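Local coordinates for uncharacterized protein (Legionella pneumophila subsp. pneumophila, PDB 5L0L), which is of unknown function but is the HIT-like domain of a predicted membrane protein, from a family whose members typically bind nucleotides, at residues 90-95 / 190-195; 85-90 / 95-100; 47-52 / 184-189. One frame throughout, in Å; residues are numbered along the deposited sequence. Where two conformers were deposited one is given.

Contact 1 (90-95 / 190-195)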
loop_
_atom_site.group_PDB
_atom_site.type_symbol
_atom_site.label_atom_id
_atom_site.label_comp_id
_atom_site.label_asym_id
_atom_site.label_seq_id
_atom_site.Cartn_x
_atom_site.Cartn_y
_atom_site.Cartn_z
ATOM N N TYR A 90 -14.070 -3.497 1.857
ATOM C CA TYR A 90 -13.570 -4.461 2.826
ATOM C C TYR A 90 -14.123 -4.185 4.230
ATOM O O TYR A 90 -14.547 -5.103 4.947
ATOM C CB TYR A 90 -12.028 -4.497 2.826
ATOM C CG TYR A 90 -11.502 -5.148 1.588
ATOM C CD1 TYR A 90 -11.353 -6.535 1.522
ATOM C CD2 TYR A 90 -11.246 -4.402 0.456
ATOM C CE1 TYR A 90 -10.891 -7.146 0.383
ATOM C CE2 TYR A 90 -10.814 -4.997 -0.703
ATOM C CZ TYR A 90 -10.630 -6.365 -0.747
ATOM O OH TYR A 90 -10.192 -6.950 -1.910
ATOM N N GLU A 91 -14.146 -2.907 4.606
ATOM C CA GLU A 91 -14.683 -2.487 5.911
ATOM C C GLU A 91 -16.151 -2.921 6.059
ATOM O O GLU A 91 -16.520 -3.488 7.089
ATOM C CB GLU A 91 -14.557 -0.957 6.087
ATOM C CG GLU A 91 -14.862 -0.442 7.488
ATOM C CD GLU A 91 -13.703 -0.606 8.472
ATOM O OE1 GLU A 91 -14.024 -0.769 9.687
ATOM O OE2 GLU A 91 -12.488 -0.523 8.064
ATOM N N LYS A 92 -16.965 -2.694 5.033
ATOM C CA LYS A 92 -18.388 -3.084 5.061
ATOM C C LYS A 92 -18.645 -4.594 5.058
ATOM O O LYS A 92 -19.757 -5.041 5.326
ATOM C CB LYS A 92 -19.095 -2.524 3.849
ATOM C CG LYS A 92 -19.408 -1.058 3.927
ATOM C CD LYS A 92 -19.797 -0.603 2.548
ATOM C CE LYS A 92 -21.207 -1.033 2.205
ATOM N NZ LYS A 92 -21.542 -0.546 0.870
ATOM N N LEU A 93 -17.650 -5.358 4.643
ATOM C CA LEU A 93 -17.649 -6.820 4.777
ATOM C C LEU A 93 -17.184 -7.329 6.141
ATOM O O LEU A 93 -17.321 -8.517 6.419
ATOM C CB LEU A 93 -16.817 -7.465 3.668
ATOM C CG LEU A 93 -17.355 -7.322 2.259
ATOM C CD1 LEU A 93 -16.286 -7.678 1.250
ATOM C CD2 LEU A 93 -18.622 -8.189 2.080
ATOM N N GLY A 94 -16.693 -6.440 7.004
ATOM C CA GLY A 94 -16.239 -6.794 8.331
ATOM C C GLY A 94 -14.797 -7.236 8.392
ATOM O O GLY A 94 -14.384 -7.892 9.377
ATOM N N LEU A 95 -14.016 -6.866 7.372
ATOM C CA LEU A 95 -12.619 -7.310 7.265
ATOM C C LEU A 95 -11.630 -6.221 7.632
ATOM O O LEU A 95 -11.907 -5.020 7.452
ATOM C CB LEU A 95 -12.353 -7.751 5.832
ATOM C CG LEU A 95 -13.254 -8.918 5.381
ATOM C CD1 LEU A 95 -13.196 -9.118 3.886
ATOM C CD2 LEU A 95 -12.842 -10.175 6.122
ATOM N N LEU A 190 -19.936 -1.991 -3.432
ATOM C CA LEU A 190 -19.395 -0.784 -4.044
ATOM C C LEU A 190 -20.506 0.142 -4.518
ATOM O O LEU A 190 -20.470 1.362 -4.259
ATOM C CB LEU A 190 -18.460 -1.146 -5.192
ATOM C CG LEU A 190 -17.837 0.029 -5.958
ATOM C CD1 LEU A 190 -17.073 0.959 -5.048
ATOM C CD2 LEU A 190 -16.981 -0.516 -7.085
ATOM N N ALA A 191 -21.510 -0.441 -5.180
ATOM C CA ALA A 191 -22.632 0.359 -5.693
ATOM C C ALA A 191 -23.373 1.011 -4.528
ATOM O O ALA A 191 -23.737 2.196 -4.622
ATOM C CB ALA A 191 -23.564 -0.471 -6.555
ATOM N N GLU A 192 -23.561 0.275 -3.430
ATOM C CA GLU A 192 -24.190 0.857 -2.231
ATOM C C GLU A 192 -23.361 2.005 -1.674
ATOM O O GLU A 192 -23.886 3.067 -1.297
ATOM C CB GLU A 192 -24.405 -0.194 -1.152
ATOM C CG GLU A 192 -25.543 -1.145 -1.488
ATOM C CD GLU A 192 -25.624 -2.380 -0.621
ATOM O OE1 GLU A 192 -24.694 -2.694 0.132
ATOM O OE2 GLU A 192 -26.643 -3.090 -0.710
ATOM N N TYR A 193 -22.065 1.768 -1.596
ATOM C CA TYR A 193 -21.167 2.766 -1.009
ATOM C C TYR A 193 -21.184 4.061 -1.799
ATOM O O TYR A 193 -21.179 5.160 -1.210
ATOM C CB TYR A 193 -19.723 2.251 -0.850
ATOM C CG TYR A 193 -18.908 3.242 -0.037
ATOM C CD1 TYR A 193 -19.133 3.395 1.335
ATOM C CD2 TYR A 193 -18.009 4.104 -0.648
ATOM C CE1 TYR A 193 -18.432 4.331 2.085
ATOM C CE2 TYR A 193 -17.310 5.043 0.090
ATOM C CZ TYR A 193 -17.507 5.154 1.446
ATOM O OH TYR A 193 -16.803 6.110 2.181
ATOM N N VAL A 194 -21.189 3.950 -3.112
ATOM C CA VAL A 194 -21.198 5.129 -3.990
ATOM C C VAL A 194 -22.459 6.015 -3.803
ATOM O O VAL A 194 -22.397 7.222 -4.080
ATOM C CB VAL A 194 -21.073 4.676 -5.454
ATOM C CG1 VAL A 194 -21.495 5.744 -6.441
ATOM C CG2 VAL A 194 -19.667 4.220 -5.739
ATOM N N ASN A 195 -23.555 5.381 -3.374
ATOM C CA ASN A 195 -24.818 6.036 -3.024
ATOM C C ASN A 195 -24.859 6.640 -1.599
ATOM O O ASN A 195 -25.861 7.258 -1.250
ATOM C CB ASN A 195 -25.977 5.031 -3.194
ATOM C CG ASN A 195 -26.140 4.535 -4.632
ATOM O OD1 ASN A 195 -26.619 3.405 -4.892
ATOM N ND2 ASN A 195 -25.741 5.377 -5.579
#
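K92, in the last turn of helix 73-92, faces Y193, near the end of helix 176-194, with their CA atoms 8.9 Å apart. No backbone atoms of the two segments bond to each other, and the lysine side chain alone spans the gap. In segment 90-95 the chain leaves the helix through G94, whose positive phi (87°) lets L95 N reach back to Y90 O at 3.0 Å and G94 N to E91 O at the same distance.

The lysine was modelled in two conformers. In the one described here it starts with CG anti to the carbonyl carbon and bends at chi3 (77°), bringing NZ over the backbone of the last turns of the other helix. K92 NZ comes to rest 3.5 Å from E192 CB. K92 NZ is also 3.4 Å from Y193 N, which is proximity and no bond, since both are donors. The polar partner that fixes NZ is the carbonyl oxygen of K189, one turn earlier. The carboxylate of E192 adds a long salt bridge, E192 OE1 lying 3.9 Å from K92 NZ, with K189 NZ as a second, weak partner. A positive charge here may also offset the negative end of the helix dipole. Y193 instead turns CG anti to its backbone N (chi1 -171°), so that its ring drops between the helices, with CD of K92 approaching it obliquely. There Y193 packs on L85 and Q88 of helix 73-92, and on V73 of the second subunit.

A thin polar bridge thus lies at the partly exposed border of the packing between helices 73-92 and 176-194, while the two bonds around G94 form a Schellman motif that ends helix 73-92 and turns the chain toward strand 96-101.

Contact 2 (85-90 / 95-100)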
loop_
_atom_site.group_PDB
_atom_site.type_symbol
_atom_site.label_atom_id
_atom_site.label_comp_id
_atom_site.label_asym_id
_atom_site.label_seq_id
_atom_site.Cartn_x
_atom_site.Cartn_y
_atom_site.Cartn_z
ATOM N N LEU A 85 -11.080 4.462 -1.730
ATOM C CA LEU A 85 -12.487 4.076 -1.978
ATOM C C LEU A 85 -12.697 2.576 -1.687
ATOM O O LEU A 85 -13.571 2.197 -0.921
ATOM C CB LEU A 85 -12.882 4.383 -3.432
ATOM C CG LEU A 85 -14.213 3.802 -3.929
ATOM C CD1 LEU A 85 -15.340 4.290 -3.066
ATOM C CD2 LEU A 85 -14.466 4.150 -5.398
HETATM N N MSE A 86 -11.860 1.734 -2.296
HETATM C CA MSE A 86 -12.038 0.290 -2.158
HETATM C C MSE A 86 -11.851 -0.206 -0.754
HETATM O O MSE A 86 -12.443 -1.222 -0.394
HETATM C CB MSE A 86 -11.181 -0.526 -3.128
HETATM C CG MSE A 86 -11.496 -0.286 -4.591
HETATM SE SE MSE A 86 -13.393 -0.586 -5.043
HETATM C CE MSE A 86 -13.554 -2.409 -4.389
ATOM N N THR A 87 -11.029 0.465 0.072
ATOM C CA THR A 87 -10.934 0.047 1.474
ATOM C C THR A 87 -12.303 -0.039 2.190
ATOM O O THR A 87 -12.492 -0.888 3.068
ATOM C CB THR A 87 -10.030 0.941 2.343
ATOM O OG1 THR A 87 -10.602 2.256 2.455
ATOM C CG2 THR A 87 -8.581 1.001 1.786
ATOM N N GLN A 88 -13.250 0.813 1.779
ATOM C CA GLN A 88 -14.562 0.840 2.412
ATOM C C GLN A 88 -15.410 -0.390 2.098
ATOM O O GLN A 88 -16.258 -0.767 2.914
ATOM C CB GLN A 88 -15.289 2.148 2.087
ATOM C CG GLN A 88 -14.472 3.389 2.522
ATOM C CD GLN A 88 -14.052 3.340 3.976
ATOM O OE1 GLN A 88 -14.896 3.446 4.884
ATOM N NE2 GLN A 88 -12.755 3.127 4.223
ATOM N N VAL A 89 -15.175 -1.027 0.953
ATOM C CA VAL A 89 -15.853 -2.275 0.648
ATOM C C VAL A 89 -15.391 -3.380 1.622
ATOM O O VAL A 89 -16.212 -4.094 2.183
ATOM C CB VAL A 89 -15.655 -2.691 -0.809
ATOM C CG1 VAL A 89 -16.202 -4.076 -1.030
ATOM C CG2 VAL A 89 -16.300 -1.670 -1.732
ATOM N N TYR A 90 -14.070 -3.497 1.857
ATOM C CA TYR A 90 -13.570 -4.461 2.826
ATOM C C TYR A 90 -14.123 -4.185 4.230
ATOM O O TYR A 90 -14.547 -5.103 4.947
ATOM C CB TYR A 90 -12.028 -4.497 2.826
ATOM C CG TYR A 90 -11.502 -5.148 1.588
ATOM C CD1 TYR A 90 -11.353 -6.535 1.522
ATOM C CD2 TYR A 90 -11.246 -4.402 0.456
ATOM C CE1 TYR A 90 -10.891 -7.146 0.383
ATOM C CE2 TYR A 90 -10.814 -4.997 -0.703
ATOM C CZ TYR A 90 -10.630 -6.365 -0.747
ATOM O OH TYR A 90 -10.192 -6.950 -1.910
ATOM N N LEU A 95 -14.016 -6.866 7.372
ATOM C CA LEU A 95 -12.619 -7.310 7.265
ATOM C C LEU A 95 -11.630 -6.221 7.632
ATOM O O LEU A 95 -11.907 -5.020 7.452
ATOM C CB LEU A 95 -12.353 -7.751 5.832
ATOM C CG LEU A 95 -13.254 -8.918 5.381
ATOM C CD1 LEU A 95 -13.196 -9.118 3.886
ATOM C CD2 LEU A 95 -12.842 -10.175 6.122
ATOM N N ILE A 96 -10.449 -6.644 8.083
ATOM C CA ILE A 96 -9.306 -5.737 8.237
ATOM C C ILE A 96 -8.758 -5.524 6.825
ATOM O O ILE A 96 -8.554 -6.491 6.106
ATOM C CB ILE A 96 -8.208 -6.398 9.079
ATOM C CG1 ILE A 96 -8.658 -6.537 10.517
ATOM C CG2 ILE A 96 -6.885 -5.618 8.955
ATOM C CD1 ILE A 96 -7.782 -7.509 11.304
ATOM N N VAL A 97 -8.497 -4.301 6.413
ATOM C CA VAL A 97 -8.000 -4.107 5.046
ATOM C C VAL A 97 -6.481 -4.039 5.072
ATOM O O VAL A 97 -5.894 -3.448 5.990
ATOM C CB VAL A 97 -8.613 -2.870 4.358
ATOM C CG1 VAL A 97 -8.040 -1.609 4.887
ATOM C CG2 VAL A 97 -8.395 -2.936 2.855
ATOM N N GLN A 98 -5.855 -4.667 4.090
ATOM C CA GLN A 98 -4.420 -4.543 3.832
ATOM C C GLN A 98 -4.217 -4.290 2.350
ATOM O O GLN A 98 -5.041 -4.699 1.501
ATOM C CB GLN A 98 -3.657 -5.800 4.266
ATOM C CG GLN A 98 -3.767 -6.032 5.771
ATOM C CD GLN A 98 -2.901 -7.170 6.282
ATOM O OE1 GLN A 98 -2.603 -8.137 5.568
ATOM N NE2 GLN A 98 -2.497 -7.057 7.537
ATOM N N PHE A 99 -3.139 -3.595 2.001
ATOM C CA PHE A 99 -2.803 -3.398 0.602
ATOM C C PHE A 99 -1.307 -3.191 0.387
ATOM O O PHE A 99 -0.598 -2.753 1.318
ATOM C CB PHE A 99 -3.630 -2.242 -0.064
ATOM C CG PHE A 99 -3.521 -0.896 0.603
ATOM C CD1 PHE A 99 -2.488 -0.018 0.284
ATOM C CD2 PHE A 99 -4.472 -0.483 1.519
ATOM C CE1 PHE A 99 -2.398 1.215 0.887
ATOM C CE2 PHE A 99 -4.391 0.761 2.127
ATOM C CZ PHE A 99 -3.347 1.599 1.814
ATOM N N SER A 100 -0.847 -3.503 -0.826
ATOM C CA SER A 100 0.569 -3.346 -1.185
ATOM C C SER A 100 0.709 -2.952 -2.647
ATOM O O SER A 100 0.069 -3.566 -3.526
ATOM C CB SER A 100 1.366 -4.643 -0.989
ATOM O OG SER A 100 1.439 -5.120 0.345
#
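L95, besides its backbone bond to Y90 O, lays its CD1 methyl at the edge of the Y90 ring, close to the ring plane and 4.0 Å from Y90 CD1. A tight reversal at the end of the helix sends strand 96-101 back along it: the axes of the two short segments approach to 8.0 Å, and their directions differ by 142°. I96 turns from the helix, and its backbone pairs with R134 in strand 128-134.

V97 meets the helix with both methyls. Its CG1 sits between the backbone N and the carbonyl carbon (chi1 74°), which places CG2 anti to that N. Both V97 CG1 and V97 CG2 lie 4.1 Å from T87 CG2. V97 CG2 also packs against Y90, 4.0 Å from Y90 CB and obliquely placed to the ring. Q98 points the opposite way, where W132 and R134 bind its amide oxygen and L102 and N104 of the second subunit its nitrogen. F99 returns to the helix side, with F99 CE2 4.2 Å from T87 CG2. At F99 and S100 the strand pairs antiparallel with a strand of the second subunit, continuing the sheet across the interface, as in dimers of HINT-type HIT proteins.

T87 divides its two branches between environments. T87 OG1 bonds to S84 O and receives Q88 NE2 at 2.9 Å, almost in the amide plane of Q88. The hydroxyl is thus bonded within the helix, while the CG2 methyl faces V97 and F99. The turn's L95 N to Y90 O bond is the one hydrogen bond between the two segments; the rest of their contact is apolar.

Contact 3 (47-52 / 184-189)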
loop_
_atom_site.group_PDB
_atom_site.type_symbol
_atom_site.label_atom_id
_atom_site.label_comp_id
_atom_site.label_asym_id
_atom_site.label_seq_id
_atom_site.Cartn_x
_atom_site.Cartn_y
_atom_site.Cartn_z
ATOM N N ARG A 47 -7.491 -15.986 -2.091
ATOM C CA ARG A 47 -7.283 -15.746 -0.660
ATOM C C ARG A 47 -7.493 -14.266 -0.304
ATOM O O ARG A 47 -7.025 -13.362 -1.023
ATOM C CB ARG A 47 -5.889 -16.145 -0.214
ATOM C CG ARG A 47 -5.580 -17.632 -0.423
ATOM C CD ARG A 47 -4.157 -17.961 -0.051
ATOM N NE ARG A 47 -3.239 -17.144 -0.843
ATOM C CZ ARG A 47 -2.083 -16.638 -0.420
ATOM N NH1 ARG A 47 -1.609 -16.896 0.790
ATOM N NH2 ARG A 47 -1.382 -15.892 -1.237
ATOM N N GLY A 48 -8.181 -14.037 0.808
ATOM C CA GLY A 48 -8.464 -12.700 1.293
ATOM C C GLY A 48 -9.361 -11.857 0.374
ATOM O O GLY A 48 -9.421 -10.640 0.533
ATOM N N TYR A 49 -10.053 -12.506 -0.553
ATOM C CA TYR A 49 -10.797 -11.830 -1.615
ATOM C C TYR A 49 -9.920 -10.777 -2.312
ATOM O O TYR A 49 -10.347 -9.650 -2.511
ATOM C CB TYR A 49 -12.099 -11.193 -1.061
ATOM C CG TYR A 49 -12.990 -12.049 -0.177
ATOM C CD1 TYR A 49 -13.075 -13.443 -0.324
ATOM C CD2 TYR A 49 -13.759 -11.467 0.805
ATOM C CE1 TYR A 49 -13.900 -14.196 0.494
ATOM C CE2 TYR A 49 -14.631 -12.203 1.594
ATOM C CZ TYR A 49 -14.696 -13.563 1.452
ATOM O OH TYR A 49 -15.500 -14.295 2.259
ATOM N N ARG A 50 -8.672 -11.145 -2.651
ATOM C CA ARG A 50 -7.735 -10.199 -3.257
ATOM C C ARG A 50 -8.327 -9.501 -4.474
ATOM O O ARG A 50 -8.914 -10.180 -5.355
ATOM C CB ARG A 50 -6.472 -10.913 -3.720
ATOM C CG ARG A 50 -5.425 -11.147 -2.682
ATOM C CD ARG A 50 -4.299 -12.005 -3.273
ATOM N NE ARG A 50 -3.444 -11.242 -4.165
ATOM C CZ ARG A 50 -2.222 -11.632 -4.569
ATOM N NH1 ARG A 50 -1.738 -12.832 -4.252
ATOM N NH2 ARG A 50 -1.496 -10.811 -5.322
ATOM N N ILE A 51 -8.131 -8.183 -4.548
ATOM C CA ILE A 51 -8.368 -7.418 -5.769
ATOM C C ILE A 51 -7.065 -6.822 -6.292
ATOM O O ILE A 51 -6.076 -6.706 -5.563
ATOM C CB ILE A 51 -9.401 -6.293 -5.581
ATOM C CG1 ILE A 51 -8.925 -5.293 -4.535
ATOM C CG2 ILE A 51 -10.777 -6.892 -5.284
ATOM C CD1 ILE A 51 -9.748 -4.028 -4.462
ATOM N N ILE A 52 -7.073 -6.489 -7.573
ATOM C CA ILE A 52 -6.004 -5.695 -8.203
ATOM C C ILE A 52 -6.651 -4.393 -8.670
ATOM O O ILE A 52 -7.704 -4.404 -9.316
ATOM C CB ILE A 52 -5.406 -6.413 -9.406
ATOM C CG1 ILE A 52 -4.872 -7.799 -9.007
ATOM C CG2 ILE A 52 -4.290 -5.572 -10.054
ATOM C CD1 ILE A 52 -4.589 -8.710 -10.192
ATOM N N ALA A 184 -20.275 -10.633 -7.397
ATOM C CA ALA A 184 -21.591 -10.011 -7.213
ATOM C C ALA A 184 -21.630 -9.186 -5.927
ATOM O O ALA A 184 -22.180 -8.074 -5.926
ATOM C CB ALA A 184 -22.681 -11.092 -7.212
HETATM N N MSE A 185 -21.051 -9.695 -4.833
HETATM C CA MSE A 185 -21.095 -8.957 -3.566
HETATM C C MSE A 185 -20.191 -7.749 -3.580
HETATM O O MSE A 185 -20.558 -6.710 -3.031
HETATM C CB MSE A 185 -20.809 -9.877 -2.383
HETATM C CG MSE A 185 -21.101 -9.251 -1.032
HETATM SE SE MSE A 185 -22.983 -8.696 -0.827
HETATM C CE MSE A 185 -23.803 -10.348 -0.442
ATOM N N PHE A 186 -18.999 -7.863 -4.188
ATOM C CA PHE A 186 -18.130 -6.681 -4.323
ATOM C C PHE A 186 -18.837 -5.579 -5.119
ATOM O O PHE A 186 -18.816 -4.414 -4.713
ATOM C CB PHE A 186 -16.782 -7.015 -4.936
ATOM C CG PHE A 186 -15.717 -7.332 -3.909
ATOM C CD1 PHE A 186 -15.763 -8.513 -3.196
ATOM C CD2 PHE A 186 -14.683 -6.444 -3.647
ATOM C CE1 PHE A 186 -14.802 -8.817 -2.233
ATOM C CE2 PHE A 186 -13.701 -6.751 -2.694
ATOM C CZ PHE A 186 -13.761 -7.941 -1.993
ATOM N N LYS A 187 -19.484 -5.960 -6.222
ATOM C CA LYS A 187 -20.225 -4.972 -7.031
ATOM C C LYS A 187 -21.343 -4.293 -6.232
ATOM O O LYS A 187 -21.469 -3.078 -6.249
ATOM C CB LYS A 187 -20.807 -5.615 -8.285
ATOM C CG LYS A 187 -19.781 -5.983 -9.322
ATOM C CD LYS A 187 -20.407 -6.732 -10.466
ATOM C CE LYS A 187 -19.373 -7.222 -11.472
ATOM N NZ LYS A 187 -19.996 -8.015 -12.564
ATOM N N LEU A 188 -22.120 -5.084 -5.512
ATOM C CA LEU A 188 -23.206 -4.554 -4.716
ATOM C C LEU A 188 -22.717 -3.633 -3.604
ATOM O O LEU A 188 -23.257 -2.532 -3.429
ATOM C CB LEU A 188 -24.092 -5.668 -4.161
ATOM C CG LEU A 188 -25.283 -5.184 -3.322
ATOM C CD1 LEU A 188 -26.184 -4.268 -4.126
ATOM C CD2 LEU A 188 -26.066 -6.377 -2.784
ATOM N N LYS A 189 -21.697 -4.063 -2.855
ATOM C CA LYS A 189 -21.207 -3.242 -1.760
ATOM C C LYS A 189 -20.614 -1.930 -2.301
ATOM O O LYS A 189 -20.800 -0.881 -1.706
ATOM C CB LYS A 189 -20.189 -3.993 -0.887
ATOM C CG LYS A 189 -20.767 -5.156 -0.085
ATOM C CD LYS A 189 -21.890 -4.747 0.818
ATOM C CE LYS A 189 -22.377 -5.836 1.773
ATOM N NZ LYS A 189 -23.679 -5.321 2.305
#
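The phenol oxygen of Y49 is gripped twice, accepting a hydrogen bond from I142 N and donating one to V145 O. These two bonds hold the far end of the tyrosine beside the loop that carries I142 and V145, while its near end meets F186: Y49 CB lies 3.8 Å from F186 CZ. The Y49 ring slants past F186 CE1, which is 4.2 Å from Y49 CD2, so the two aromatic groups touch obliquely without stacking. G48 and Y49 both have positive phi (64° and 49°), and the turn they make is closed by R50 N bonding to R47 O at 3.2 Å.

The turn leads into strand 51-58, an inner strand of the six-stranded antiparallel sheet of this HIT-like domain, and helix 176-194 packs against the face to which I51 points. I51 CG2 comes to 3.9 Å from F186 CE2, again obliquely to the ring. That methyl is anti to the carbonyl carbon because CG1 takes the position between N and C (chi1 61°). F186 touches both residues from one side chain, and its first torsion departs from a staggered value by some thirty degrees, which suggests that the ring adjusts to its neighbours. Y90 meets it in a T-shaped, edge-to-face pairing, and V89 and I26 also border the ring. On the other face of the strand R50 points away from the helix and forms a salt bridge with D45, a carboxylate that R47 shares, and packs on H130 and W132.

Helix 73-92 ties the three contacts together, their centres lying 9 to 10 Å apart. Y90, common to the segments of contacts 1 and 2, enters contact 3 through its hydroxyl: Y90 OH is 2.8 Å from Y49 O and probably hydrogen-bonded to it. K92 NZ in contact 1 lies 2.7 Å from K189 O, at the end of the contact 3 helix segment. Contacts 1 and 2 also touch where Y193 OH packs 3.6 Å from Q88 CG, and both reach the second subunit. Strand 128-134 adjoins contacts 2 and 3; its H128 and H130 probably correspond to the first two histidines of the HIT motif, with W132 in the third place.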